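Local coordinates for amine Dehydrogenase (Pseudomonas putida, PDB 1JMX), which probably forms the beta-propeller subunit of a heme-containing enzyme that oxidatively deaminates primary amines, at residues R154-G159 and V238-G243; P166-M171 and V180-R185; S205-F210 and G260-K265. One frame throughout, in Å; residues are numbered along the deposited sequence.

Contact 1. Residues R154-G159 and V238-G243; sequences RAADDG and VDLKTG
This is a loop-to-loop contact between two blades of a seven-bladed beta-propeller that follow each other in the chain. Residues 154-159 end the first strand of one blade and turn away from it. Residues 238-243 end strand 230-239 of the next blade. One backbone hydrogen bond ties the loops: Asp157 N donates to Leu240 O at 2.9 Å. It is almost straight, 177° at the hydrogen, and runs nearly along the C=O axis. Asp157 is the second residue of a type I turn from Ala156 to Gly159, so the bond anchors the start of that turn. Leu240 has CG anti to its carbonyl carbon (chi1 -62°), and its two methyls do different work. Leu240 CD1 lies over one face of the Arg154 guanidinium, off centre, 3.5 Å from Arg154 NH2. Leu240 CD2 meets Ala156 CB at 4.3 Å. Asp157 and Lys241 run side by side, but the touch is carboxylate to aliphatic chain, Asp157 OD2 to Lys241 CG at 3.4 Å. The Lys241 chain bends at chi3 and chi4 and brings NZ back to Asp239 OD1 in a long salt bridge, and to Arg207 O. Asp239 OD1 also accepts from Lys241 N in an Asx turn. Strand 209-218 closes one side, with Phe210 touching both Leu240 and Arg154. Tyr162 of strand 161-164 packs on Ala156.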
ATOM      1  N   ARG B 154      24.334  -5.272 -19.689  1.00 13.91           N
ATOM      2  CA  ARG B 154      25.184  -6.425 -19.987  1.00 14.96           C
ATOM      3  C   ARG B 154      26.229  -6.000 -21.011  1.00 15.03           C
ATOM      4  O   ARG B 154      25.908  -5.346 -21.993  1.00 14.15           O
ATOM      5  CB  ARG B 154      24.374  -7.602 -20.551  1.00 15.68           C
ATOM      6  CG  ARG B 154      23.328  -8.223 -19.615  1.00 18.34           C
ATOM      7  CD  ARG B 154      23.928  -8.924 -18.419  1.00 18.49           C
ATOM      8  NE  ARG B 154      24.958  -9.883 -18.796  1.00 21.82           N
ATOM      9  CZ  ARG B 154      24.730 -11.120 -19.229  1.00 23.15           C
ATOM     10  NH1 ARG B 154      23.487 -11.575 -19.356  1.00 21.78           N
ATOM     11  NH2 ARG B 154      25.760 -11.920 -19.505  1.00 22.30           N
ATOM     12  N   ALA B 155      27.483  -6.349 -20.762  1.00 16.23           N
ATOM     13  CA  ALA B 155      28.558  -6.002 -21.677  1.00 16.37           C
ATOM     14  C   ALA B 155      28.691  -7.079 -22.743  1.00 17.61           C
ATOM     15  O   ALA B 155      28.857  -8.259 -22.433  1.00 19.03           O
ATOM     16  CB  ALA B 155      29.872  -5.845 -20.920  1.00 16.51           C
ATOM     17  N   ALA B 156      28.546  -6.675 -23.998  1.00 17.08           N
ATOM     18  CA  ALA B 156      28.682  -7.589 -25.115  1.00 18.62           C
ATOM     19  C   ALA B 156      30.165  -7.938 -25.288  1.00 19.62           C
ATOM     20  O   ALA B 156      31.032  -7.295 -24.698  1.00 19.87           O
ATOM     21  CB  ALA B 156      28.127  -6.953 -26.376  1.00 16.96           C
ATOM     22  N   ASP B 157      30.430  -8.971 -26.082  1.00 20.60           N
ATOM     23  CA  ASP B 157      31.779  -9.457 -26.375  1.00 22.01           C
ATOM     24  C   ASP B 157      32.733  -8.413 -26.949  1.00 21.98           C
ATOM     25  O   ASP B 157      33.939  -8.452 -26.690  1.00 23.38           O
ATOM     26  CB  ASP B 157      31.714 -10.623 -27.365  1.00 22.00           C
ATOM     27  CG  ASP B 157      31.326 -11.929 -26.719  1.00 23.54           C
ATOM     28  OD1 ASP B 157      31.287 -12.012 -25.471  1.00 24.37           O
ATOM     29  OD2 ASP B 157      31.071 -12.889 -27.482  1.00 26.19           O
ATOM     30  N   ASP B 158      32.204  -7.524 -27.781  1.00 21.88           N
ATOM     31  CA  ASP B 158      33.022  -6.492 -28.395  1.00 22.59           C
ATOM     32  C   ASP B 158      33.179  -5.261 -27.502  1.00 22.78           C
ATOM     33  O   ASP B 158      33.424  -4.156 -27.991  1.00 23.69           O
ATOM     34  CB  ASP B 158      32.429  -6.099 -29.744  1.00 24.04           C
ATOM     35  CG  ASP B 158      31.139  -5.319 -29.613  1.00 26.66           C
ATOM     36  OD1 ASP B 158      30.470  -5.394 -28.564  1.00 27.81           O
ATOM     37  OD2 ASP B 158      30.797  -4.607 -30.569  1.00 29.41           O
ATOM     38  N   GLY B 159      32.985  -5.448 -26.199  1.00 21.50           N
ATOM     39  CA  GLY B 159      33.116  -4.350 -25.259  1.00 20.93           C
ATOM     40  C   GLY B 159      31.954  -3.373 -25.155  1.00 20.50           C
ATOM     41  O   GLY B 159      31.977  -2.509 -24.281  1.00 21.40           O
ATOM     42  N   VAL B 238      19.142  -9.868 -26.767  1.00 19.53           N
ATOM     43  CA  VAL B 238      20.288  -9.230 -27.389  1.00 18.11           C
ATOM     44  C   VAL B 238      21.394 -10.269 -27.365  1.00 17.27           C
ATOM     45  O   VAL B 238      21.812 -10.709 -26.299  1.00 17.51           O
ATOM     46  CB  VAL B 238      20.758  -7.976 -26.615  1.00 19.18           C
ATOM     47  CG1 VAL B 238      21.889  -7.290 -27.375  1.00 18.30           C
ATOM     48  CG2 VAL B 238      19.598  -7.009 -26.398  1.00 19.52           C
ATOM     49  N   ASP B 239      21.813 -10.710 -28.545  1.00 18.52           N
ATOM     50  CA  ASP B 239      22.881 -11.699 -28.667  1.00 19.53           C
ATOM     51  C   ASP B 239      24.172 -10.983 -28.277  1.00 19.64           C
ATOM     52  O   ASP B 239      24.581 -10.023 -28.935  1.00 19.99           O
ATOM     53  CB  ASP B 239      22.962 -12.203 -30.113  1.00 20.99           C
ATOM     54  CG  ASP B 239      23.739 -13.499 -30.240  1.00 21.96           C
ATOM     55  OD1 ASP B 239      24.914 -13.542 -29.827  1.00 22.56           O
ATOM     56  OD2 ASP B 239      23.162 -14.483 -30.749  1.00 26.02           O
ATOM     57  N   LEU B 240      24.798 -11.428 -27.193  1.00 20.47           N
ATOM     58  CA  LEU B 240      26.014 -10.779 -26.722  1.00 21.91           C
ATOM     59  C   LEU B 240      27.266 -11.029 -27.558  1.00 23.12           C
ATOM     60  O   LEU B 240      28.297 -10.407 -27.329  1.00 23.56           O
ATOM     61  CB  LEU B 240      26.258 -11.109 -25.252  1.00 19.63           C
ATOM     62  CG  LEU B 240      25.169 -10.624 -24.291  1.00 18.87           C
ATOM     63  CD1 LEU B 240      25.589 -10.934 -22.872  1.00 17.88           C
ATOM     64  CD2 LEU B 240      24.922  -9.132 -24.451  1.00 16.69           C
ATOM     65  N   LYS B 241      27.169 -11.927 -28.532  1.00 25.46           N
ATOM     66  CA  LYS B 241      28.293 -12.231 -29.414  1.00 27.12           C
ATOM     67  C   LYS B 241      28.261 -11.335 -30.652  1.00 27.16           C
ATOM     68  O   LYS B 241      29.232 -10.642 -30.970  1.00 28.84           O
ATOM     69  CB  LYS B 241      28.250 -13.706 -29.850  1.00 29.15           C
ATOM     70  CG  LYS B 241      28.492 -14.694 -28.715  1.00 33.08           C
ATOM     71  CD  LYS B 241      28.149 -16.144 -29.084  1.00 36.70           C
ATOM     72  CE  LYS B 241      26.622 -16.385 -29.149  1.00 39.96           C
ATOM     73  NZ  LYS B 241      25.878 -16.040 -27.878  1.00 39.80           N
ATOM     74  N   THR B 242      27.102 -11.290 -31.293  1.00 26.86           N
ATOM     75  CA  THR B 242      26.913 -10.539 -32.527  1.00 26.59           C
ATOM     76  C   THR B 242      26.155  -9.221 -32.423  1.00 26.64           C
ATOM     77  O   THR B 242      26.079  -8.471 -33.403  1.00 26.34           O
ATOM     78  CB  THR B 242      26.171 -11.422 -33.549  1.00 27.19           C
ATOM     79  OG1 THR B 242      24.957 -11.902 -32.955  1.00 27.37           O
ATOM     80  CG2 THR B 242      27.026 -12.615 -33.952  1.00 26.16           C
ATOM     81  N   GLY B 243      25.558  -8.954 -31.264  1.00 25.84           N
ATOM     82  CA  GLY B 243      24.794  -7.727 -31.100  1.00 26.21           C
ATOM     83  C   GLY B 243      23.421  -7.786 -31.753  1.00 26.64           C
ATOM     84  O   GLY B 243      22.694  -6.792 -31.764  1.00 27.05           O
TER

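Contact 2. Residues P166-M171 and V180-R185; sequences PDIYKM and VALPLR
A classic beta bulge marks this antiparallel hairpin pairing of strands 168-171 and 178-182, the last two of a propeller blade. Ala181 and Leu182 both face Ile168. Their backbone N atoms share one acceptor, Ile168 O, with Ala181 N at 2.7 Å on a lone pair. Leu182 N binds from above the carbonyl plane. In return Ile168 N donates to Leu182 O at 2.9 Å. Ile168 and Leu182 point to the same face, CB to CB, while Ile168 CD1 reaches Leu184 CD1 at 3.7 Å. Leu182 and Leu184 also pack on Leu236 of the next blade. Tyr169 and Val180, the next pair, are non-hydrogen-bonded; Val180 CG2 sits at the Tyr169 ring edge. Asp167 O lies above one ring face, towards the rim. Beyond the strands, Arg185 N donates to Pro166 O at 3.0 Å. Pro166 CB lies over one face of the Arg185 guanidinium, off centre. The tip of Arg185 goes on to Gln149 and to a salt bridge with Asp143 of another chain. Asp167 has CG beside its own backbone N (chi1 -71°). Its OD2 accepts from Asn186 ND2, and its OD1 grips Leu184 N at 2.8 Å through the anti lone pair.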
ATOM      1  N   PRO B 166      14.371   3.351 -20.875  1.00 13.46           N
ATOM      2  CA  PRO B 166      13.083   3.526 -21.568  1.00 14.29           C
ATOM      3  C   PRO B 166      13.156   2.743 -22.881  1.00 14.65           C
ATOM      4  O   PRO B 166      12.173   2.163 -23.324  1.00 14.75           O
ATOM      5  CB  PRO B 166      13.034   5.032 -21.804  1.00 15.34           C
ATOM      6  CG  PRO B 166      13.698   5.564 -20.558  1.00 14.14           C
ATOM      7  CD  PRO B 166      14.900   4.644 -20.404  1.00 14.26           C
ATOM      8  N   ASP B 167      14.353   2.733 -23.468  1.00 14.47           N
ATOM      9  CA  ASP B 167      14.674   1.987 -24.680  1.00 13.67           C
ATOM     10  C   ASP B 167      15.968   1.237 -24.342  1.00 13.91           C
ATOM     11  O   ASP B 167      16.624   1.539 -23.345  1.00 13.20           O
ATOM     12  CB  ASP B 167      14.949   2.921 -25.863  1.00 14.06           C
ATOM     13  CG  ASP B 167      13.696   3.610 -26.388  1.00 15.42           C
ATOM     14  OD1 ASP B 167      12.614   2.981 -26.455  1.00 17.03           O
ATOM     15  OD2 ASP B 167      13.805   4.793 -26.766  1.00 16.48           O
ATOM     16  N   ILE B 168      16.297   0.215 -25.121  1.00 13.93           N
ATOM     17  CA  ILE B 168      17.540  -0.508 -24.898  1.00 15.20           C
ATOM     18  C   ILE B 168      18.580   0.270 -25.705  1.00 16.05           C
ATOM     19  O   ILE B 168      18.353   0.588 -26.876  1.00 15.28           O
ATOM     20  CB  ILE B 168      17.477  -1.972 -25.400  1.00 15.56           C
ATOM     21  CG1 ILE B 168      16.286  -2.694 -24.769  1.00 17.14           C
ATOM     22  CG2 ILE B 168      18.777  -2.713 -25.066  1.00 15.46           C
ATOM     23  CD1 ILE B 168      16.294  -2.704 -23.277  1.00 17.51           C
ATOM     24  N   TYR B 169      19.683   0.623 -25.053  1.00 15.25           N
ATOM     25  CA  TYR B 169      20.754   1.374 -25.681  1.00 13.95           C
ATOM     26  C   TYR B 169      22.014   0.549 -25.855  1.00 13.46           C
ATOM     27  O   TYR B 169      22.229  -0.436 -25.162  1.00 12.75           O
ATOM     28  CB  TYR B 169      21.106   2.598 -24.842  1.00 12.85           C
ATOM     29  CG  TYR B 169      19.924   3.409 -24.408  1.00 12.39           C
ATOM     30  CD1 TYR B 169      19.532   3.430 -23.074  1.00 12.28           C
ATOM     31  CD2 TYR B 169      19.205   4.173 -25.324  1.00 11.93           C
ATOM     32  CE1 TYR B 169      18.463   4.191 -22.659  1.00 11.08           C
ATOM     33  CE2 TYR B 169      18.126   4.940 -24.918  1.00 11.40           C
ATOM     34  CZ  TYR B 169      17.764   4.944 -23.585  1.00 10.86           C
ATOM     35  OH  TYR B 169      16.712   5.714 -23.164  1.00 14.56           O
ATOM     36  N   LYS B 170      22.828   0.960 -26.817  1.00 14.20           N
ATOM     37  CA  LYS B 170      24.101   0.324 -27.097  1.00 15.06           C
ATOM     38  C   LYS B 170      25.071   1.445 -26.773  1.00 14.70           C
ATOM     39  O   LYS B 170      25.065   2.490 -27.416  1.00 15.12           O
ATOM     40  CB  LYS B 170      24.183  -0.061 -28.565  1.00 17.67           C
ATOM     41  CG  LYS B 170      25.455  -0.789 -28.936  1.00 21.30           C
ATOM     42  CD  LYS B 170      25.461  -1.092 -30.420  1.00 25.38           C
ATOM     43  CE  LYS B 170      26.780  -1.692 -30.844  1.00 27.18           C
ATOM     44  NZ  LYS B 170      27.050  -2.932 -30.070  1.00 32.68           N
ATOM     45  N   MET B 171      25.901   1.234 -25.764  1.00 15.27           N
ATOM     46  CA  MET B 171      26.811   2.282 -25.333  1.00 15.82           C
ATOM     47  C   MET B 171      28.297   1.981 -25.422  1.00 15.32           C
ATOM     48  O   MET B 171      28.744   0.878 -25.120  1.00 15.49           O
ATOM     49  CB  MET B 171      26.445   2.700 -23.906  1.00 16.45           C
ATOM     50  CG  MET B 171      27.312   3.779 -23.304  1.00 17.77           C
ATOM     51  SD  MET B 171      26.728   4.185 -21.674  1.00 18.83           S
ATOM     52  CE  MET B 171      27.103   5.898 -21.620  1.00 18.32           C
ATOM     53  N   VAL B 180      20.008   3.995 -29.694  1.00 18.46           N
ATOM     54  CA  VAL B 180      18.958   3.045 -29.338  1.00 18.06           C
ATOM     55  C   VAL B 180      19.192   1.741 -30.092  1.00 18.18           C
ATOM     56  O   VAL B 180      19.206   1.719 -31.319  1.00 19.48           O
ATOM     57  CB  VAL B 180      17.545   3.581 -29.675  1.00 18.66           C
ATOM     58  CG1 VAL B 180      16.490   2.519 -29.371  1.00 18.43           C
ATOM     59  CG2 VAL B 180      17.262   4.845 -28.883  1.00 17.84           C
ATOM     60  N   ALA B 181      19.432   0.671 -29.348  1.00 16.55           N
ATOM     61  CA  ALA B 181      19.656  -0.637 -29.942  1.00 17.58           C
ATOM     62  C   ALA B 181      18.329  -1.352 -30.194  1.00 18.80           C
ATOM     63  O   ALA B 181      18.184  -2.115 -31.158  1.00 18.27           O
ATOM     64  CB  ALA B 181      20.545  -1.480 -29.033  1.00 15.81           C
ATOM     65  N   LEU B 182      17.348  -1.065 -29.342  1.00 18.97           N
ATOM     66  CA  LEU B 182      16.051  -1.698 -29.450  1.00 18.63           C
ATOM     67  C   LEU B 182      15.021  -0.799 -28.778  1.00 18.23           C
ATOM     68  O   LEU B 182      15.031  -0.630 -27.561  1.00 18.28           O
ATOM     69  CB  LEU B 182      16.123  -3.078 -28.773  1.00 20.44           C
ATOM     70  CG  LEU B 182      15.104  -4.213 -28.964  1.00 22.21           C
ATOM     71  CD1 LEU B 182      15.717  -5.497 -28.432  1.00 22.76           C
ATOM     72  CD2 LEU B 182      13.791  -3.930 -28.252  1.00 24.24           C
ATOM     73  N   PRO B 183      14.146  -0.168 -29.575  1.00 18.19           N
ATOM     74  CA  PRO B 183      13.110   0.719 -29.040  1.00 17.11           C
ATOM     75  C   PRO B 183      11.995  -0.019 -28.308  1.00 17.03           C
ATOM     76  O   PRO B 183      11.464  -1.012 -28.803  1.00 16.37           O
ATOM     77  CB  PRO B 183      12.590   1.428 -30.292  1.00 16.53           C
ATOM     78  CG  PRO B 183      12.753   0.401 -31.349  1.00 17.73           C
ATOM     79  CD  PRO B 183      14.124  -0.163 -31.049  1.00 18.60           C
ATOM     80  N   LEU B 184      11.734   0.409 -27.079  1.00 16.75           N
ATOM     81  CA  LEU B 184      10.673  -0.163 -26.258  1.00 16.67           C
ATOM     82  C   LEU B 184       9.622   0.922 -26.102  1.00 16.25           C
ATOM     83  O   LEU B 184       8.590   0.895 -26.777  1.00 15.23           O
ATOM     84  CB  LEU B 184      11.204  -0.599 -24.889  1.00 17.03           C
ATOM     85  CG  LEU B 184      12.154  -1.794 -24.858  1.00 16.17           C
ATOM     86  CD1 LEU B 184      12.673  -1.992 -23.456  1.00 16.58           C
ATOM     87  CD2 LEU B 184      11.430  -3.044 -25.345  1.00 19.09           C
ATOM     88  N   ARG B 185       9.924   1.929 -25.289  1.00 15.76           N
ATOM     89  CA  ARG B 185       8.986   3.016 -25.091  1.00 18.15           C
ATOM     90  C   ARG B 185       8.707   3.737 -26.404  1.00 19.04           C
ATOM     91  O   ARG B 185       7.569   4.116 -26.687  1.00 20.18           O
ATOM     92  CB  ARG B 185       9.486   4.019 -24.054  1.00 18.78           C
ATOM     93  CG  ARG B 185       8.371   4.974 -23.640  1.00 20.15           C
ATOM     94  CD  ARG B 185       8.803   5.993 -22.632  1.00 19.35           C
ATOM     95  NE  ARG B 185       9.207   5.401 -21.367  1.00 17.14           N
ATOM     96  CZ  ARG B 185       9.596   6.119 -20.321  1.00 18.06           C
ATOM     97  NH1 ARG B 185       9.620   7.439 -20.403  1.00 18.32           N
ATOM     98  NH2 ARG B 185      10.000   5.526 -19.209  1.00 19.60           N
TER

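Contact 3. Residues S205-F210 and G260-K265; sequences SPRHEF and GLRSPK
Ser205 opens a type I beta turn that ends at His208 and leads into strand 209-218 of a propeller blade. The turn packs on the end of strand 257-262 in the following blade. Ser205 touches with carbon, its CB 4.0 Å from Leu261 CD2. Pro206 comes next and meets another proline: its CB lies 3.8 Å from Pro264 CB. Pro264 is backed by Phe302 of strand 299-302.

Arg207 has more of its surface covered by 260-265 than any other residue of the turn. Its CD lies beside Arg262 CB; the bend at chi3 then turns the guanidinium toward that of Arg262. The two arginines cross obliquely, with their guanidinium planes 60° apart. Arg207 NH1 sits over one face of the Arg262 group, only 2.9 Å from Arg262 NH2. Both atoms are donors, so this is a close approach of like charges and not a hydrogen bond. The repulsion is probably eased by Glu209. An alanine here removes the guanidinium that lies over Arg262 and pairs with Glu209, which would probably loosen the packing of the turn on the neighbouring blade and leave the Glu209 carboxylate less firmly held.

His208 closes the turn, its N donating to Ser205 O at 2.9 Å. Glu209 then begins the strand. Its CG is in the crowded position (chi1 62°), and the chain beyond is extended. The carboxylate pairs with Arg207 and lies near Arg262, its plane 26° from that of the Arg262 guanidinium. Tyr235 OH also binds OE1, and Arg262 NH1 is hydrogen-bonded to Pro267 O. Glu209 OE2 stands 4.0 Å from Arg262 NH2, beyond a salt bridge, while OE1 pairs with Arg207 NH1 at 2.7 Å in a salt bridge with poor hydrogen-bond geometry.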
ATOM      1  N   SER B 205      22.811 -16.917 -18.945  1.00 21.25           N
ATOM      2  CA  SER B 205      22.379 -18.198 -19.503  1.00 25.01           C
ATOM      3  C   SER B 205      23.322 -18.805 -20.534  1.00 26.25           C
ATOM      4  O   SER B 205      24.122 -18.094 -21.151  1.00 26.61           O
ATOM      5  CB  SER B 205      20.979 -18.058 -20.112  1.00 25.63           C
ATOM      6  OG  SER B 205      21.002 -17.213 -21.245  1.00 27.30           O
ATOM      7  N   PRO B 206      23.231 -20.139 -20.741  1.00 28.49           N
ATOM      8  CA  PRO B 206      24.078 -20.852 -21.708  1.00 28.80           C
ATOM      9  C   PRO B 206      24.046 -20.270 -23.132  1.00 29.14           C
ATOM     10  O   PRO B 206      25.009 -20.427 -23.889  1.00 30.33           O
ATOM     11  CB  PRO B 206      23.513 -22.277 -21.662  1.00 28.69           C
ATOM     12  CG  PRO B 206      23.107 -22.417 -20.225  1.00 27.75           C
ATOM     13  CD  PRO B 206      22.408 -21.095 -19.968  1.00 28.38           C
ATOM     14  N   ARG B 207      22.959 -19.579 -23.482  1.00 28.77           N
ATOM     15  CA  ARG B 207      22.813 -18.978 -24.814  1.00 28.27           C
ATOM     16  C   ARG B 207      23.599 -17.669 -25.002  1.00 27.52           C
ATOM     17  O   ARG B 207      23.639 -17.128 -26.106  1.00 28.24           O
ATOM     18  CB  ARG B 207      21.331 -18.752 -25.154  1.00 28.37           C
ATOM     19  CG  ARG B 207      20.432 -19.979 -24.945  1.00 31.25           C
ATOM     20  CD  ARG B 207      19.085 -19.841 -25.666  1.00 33.15           C
ATOM     21  NE  ARG B 207      19.241 -19.951 -27.119  1.00 37.13           N
ATOM     22  CZ  ARG B 207      18.873 -19.015 -27.997  1.00 38.56           C
ATOM     23  NH1 ARG B 207      18.317 -17.889 -27.579  1.00 39.35           N
ATOM     24  NH2 ARG B 207      19.073 -19.202 -29.299  1.00 40.08           N
ATOM     25  N   HIS B 208      24.193 -17.147 -23.928  1.00 27.34           N
ATOM     26  CA  HIS B 208      24.989 -15.916 -23.993  1.00 25.45           C
ATOM     27  C   HIS B 208      24.214 -14.754 -24.607  1.00 23.05           C
ATOM     28  O   HIS B 208      24.645 -14.137 -25.580  1.00 22.48           O
ATOM     29  CB  HIS B 208      26.267 -16.174 -24.797  1.00 27.34           C
ATOM     30  CG  HIS B 208      27.397 -15.250 -24.466  1.00 29.67           C
ATOM     31  ND1 HIS B 208      28.218 -14.709 -25.432  1.00 29.81           N
ATOM     32  CD2 HIS B 208      27.880 -14.818 -23.277  1.00 31.26           C
ATOM     33  CE1 HIS B 208      29.163 -13.989 -24.854  1.00 31.00           C
ATOM     34  NE2 HIS B 208      28.981 -14.038 -23.545  1.00 31.86           N
ATOM     35  N   GLU B 209      23.043 -14.486 -24.052  1.00 21.97           N
ATOM     36  CA  GLU B 209      22.215 -13.397 -24.526  1.00 20.42           C
ATOM     37  C   GLU B 209      21.584 -12.668 -23.345  1.00 18.28           C
ATOM     38  O   GLU B 209      21.519 -13.201 -22.233  1.00 16.18           O
ATOM     39  CB  GLU B 209      21.146 -13.895 -25.514  1.00 22.35           C
ATOM     40  CG  GLU B 209      20.151 -14.893 -24.947  1.00 26.32           C
ATOM     41  CD  GLU B 209      19.157 -15.438 -25.987  1.00 29.64           C
ATOM     42  OE1 GLU B 209      18.145 -16.041 -25.562  1.00 31.42           O
ATOM     43  OE2 GLU B 209      19.371 -15.280 -27.212  1.00 29.36           O
ATOM     44  N   PHE B 210      21.260 -11.400 -23.581  1.00 17.47           N
ATOM     45  CA  PHE B 210      20.621 -10.530 -22.604  1.00 16.25           C
ATOM     46  C   PHE B 210      19.144 -10.621 -22.960  1.00 14.77           C
ATOM     47  O   PHE B 210      18.698 -10.075 -23.966  1.00 14.13           O
ATOM     48  CB  PHE B 210      21.137  -9.092 -22.766  1.00 15.94           C
ATOM     49  CG  PHE B 210      20.547  -8.095 -21.791  1.00 16.72           C
ATOM     50  CD1 PHE B 210      19.895  -8.509 -20.629  1.00 17.06           C
ATOM     51  CD2 PHE B 210      20.651  -6.727 -22.041  1.00 18.62           C
ATOM     52  CE1 PHE B 210      19.357  -7.578 -19.740  1.00 17.63           C
ATOM     53  CE2 PHE B 210      20.114  -5.781 -21.153  1.00 18.46           C
ATOM     54  CZ  PHE B 210      19.466  -6.210 -20.004  1.00 18.61           C
ATOM     55  N   GLY B 260      11.809 -15.610 -17.474  1.00 13.67           N
ATOM     56  CA  GLY B 260      11.593 -16.612 -18.491  1.00 13.38           C
ATOM     57  C   GLY B 260      12.872 -16.840 -19.253  1.00 13.14           C
ATOM     58  O   GLY B 260      13.588 -15.892 -19.544  1.00 14.44           O
ATOM     59  N   LEU B 261      13.187 -18.102 -19.524  1.00 13.54           N
ATOM     60  CA  LEU B 261      14.387 -18.465 -20.275  1.00 13.79           C
ATOM     61  C   LEU B 261      14.108 -19.509 -21.333  1.00 15.01           C
ATOM     62  O   LEU B 261      13.236 -20.370 -21.185  1.00 13.13           O
ATOM     63  CB  LEU B 261      15.488 -19.029 -19.365  1.00 11.38           C
ATOM     64  CG  LEU B 261      16.407 -18.115 -18.559  1.00 11.84           C
ATOM     65  CD1 LEU B 261      17.417 -18.974 -17.824  1.00 10.22           C
ATOM     66  CD2 LEU B 261      17.107 -17.101 -19.465  1.00  9.46           C
ATOM     67  N   ARG B 262      14.879 -19.422 -22.405  1.00 17.62           N
ATOM     68  CA  ARG B 262      14.784 -20.390 -23.469  1.00 20.24           C
ATOM     69  C   ARG B 262      15.736 -21.510 -23.124  1.00 20.35           C
ATOM     70  O   ARG B 262      16.827 -21.279 -22.588  1.00 21.13           O
ATOM     71  CB  ARG B 262      15.148 -19.780 -24.807  1.00 22.40           C
ATOM     72  CG  ARG B 262      14.023 -18.998 -25.378  1.00 26.80           C
ATOM     73  CD  ARG B 262      14.126 -18.999 -26.849  1.00 31.66           C
ATOM     74  NE  ARG B 262      15.043 -17.986 -27.328  1.00 36.35           N
ATOM     75  CZ  ARG B 262      15.359 -17.831 -28.610  1.00 39.61           C
ATOM     76  NH1 ARG B 262      14.847 -18.647 -29.530  1.00 39.45           N
ATOM     77  NH2 ARG B 262      16.095 -16.786 -28.985  1.00 43.04           N
ATOM     78  N   SER B 263      15.276 -22.731 -23.373  1.00 21.09           N
ATOM     79  CA  SER B 263      16.056 -23.918 -23.095  1.00 20.44           C
ATOM     80  C   SER B 263      17.228 -23.973 -24.046  1.00 20.82           C
ATOM     81  O   SER B 263      17.074 -23.700 -25.240  1.00 20.85           O
ATOM     82  CB  SER B 263      15.192 -25.163 -23.284  1.00 20.64           C
ATOM     83  OG  SER B 263      15.944 -26.342 -23.086  1.00 22.23           O
ATOM     84  N   PRO B 264      18.436 -24.207 -23.511  1.00 21.06           N
ATOM     85  CA  PRO B 264      19.638 -24.296 -24.349  1.00 22.11           C
ATOM     86  C   PRO B 264      19.611 -25.620 -25.152  1.00 24.57           C
ATOM     87  O   PRO B 264      20.313 -25.782 -26.158  1.00 24.38           O
ATOM     88  CB  PRO B 264      20.768 -24.263 -23.317  1.00 20.74           C
ATOM     89  CG  PRO B 264      20.148 -24.864 -22.100  1.00 19.77           C
ATOM     90  CD  PRO B 264      18.787 -24.229 -22.080  1.00 19.06           C
ATOM     91  N   LYS B 265      18.753 -26.535 -24.690  1.00 26.23           N
ATOM     92  CA  LYS B 265      18.527 -27.864 -25.263  1.00 27.00           C
ATOM     93  C   LYS B 265      17.597 -27.714 -26.476  1.00 27.86           C
ATOM     94  O   LYS B 265      17.863 -28.252 -27.553  1.00 28.73           O
ATOM     95  CB  LYS B 265      17.883 -28.724 -24.173  1.00 27.33           C
ATOM     96  CG  LYS B 265      17.699 -30.199 -24.462  1.00 30.02           C
ATOM     97  CD  LYS B 265      17.277 -30.878 -23.172  1.00 31.87           C
ATOM     98  CE  LYS B 265      17.136 -32.380 -23.302  1.00 34.56           C
ATOM     99  NZ  LYS B 265      16.826 -32.965 -21.945  1.00 37.11           N
TER

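In the fold
All three are partly buried; contacts 1 and 2 include exposed residues, while contact 3 has none among those that touch. Contact 2 has the largest interface and lies within one blade, so main-chain bonds dominate it. Contacts 1 and 3 join different blades and rely more on side chains. Contact 1 still has one interblade backbone bond; contact 3 has none and depends on carbon packing and crowded charges. These two share the blade of strands 209-218 and 230-239, and meet where Val238 N lies 2.8 Å from Phe210 O, a probable hydrogen bond. Contact 2 and the 154-159 side of contact 1 lie in the blade before it. Contacts 2 and 3 do not touch.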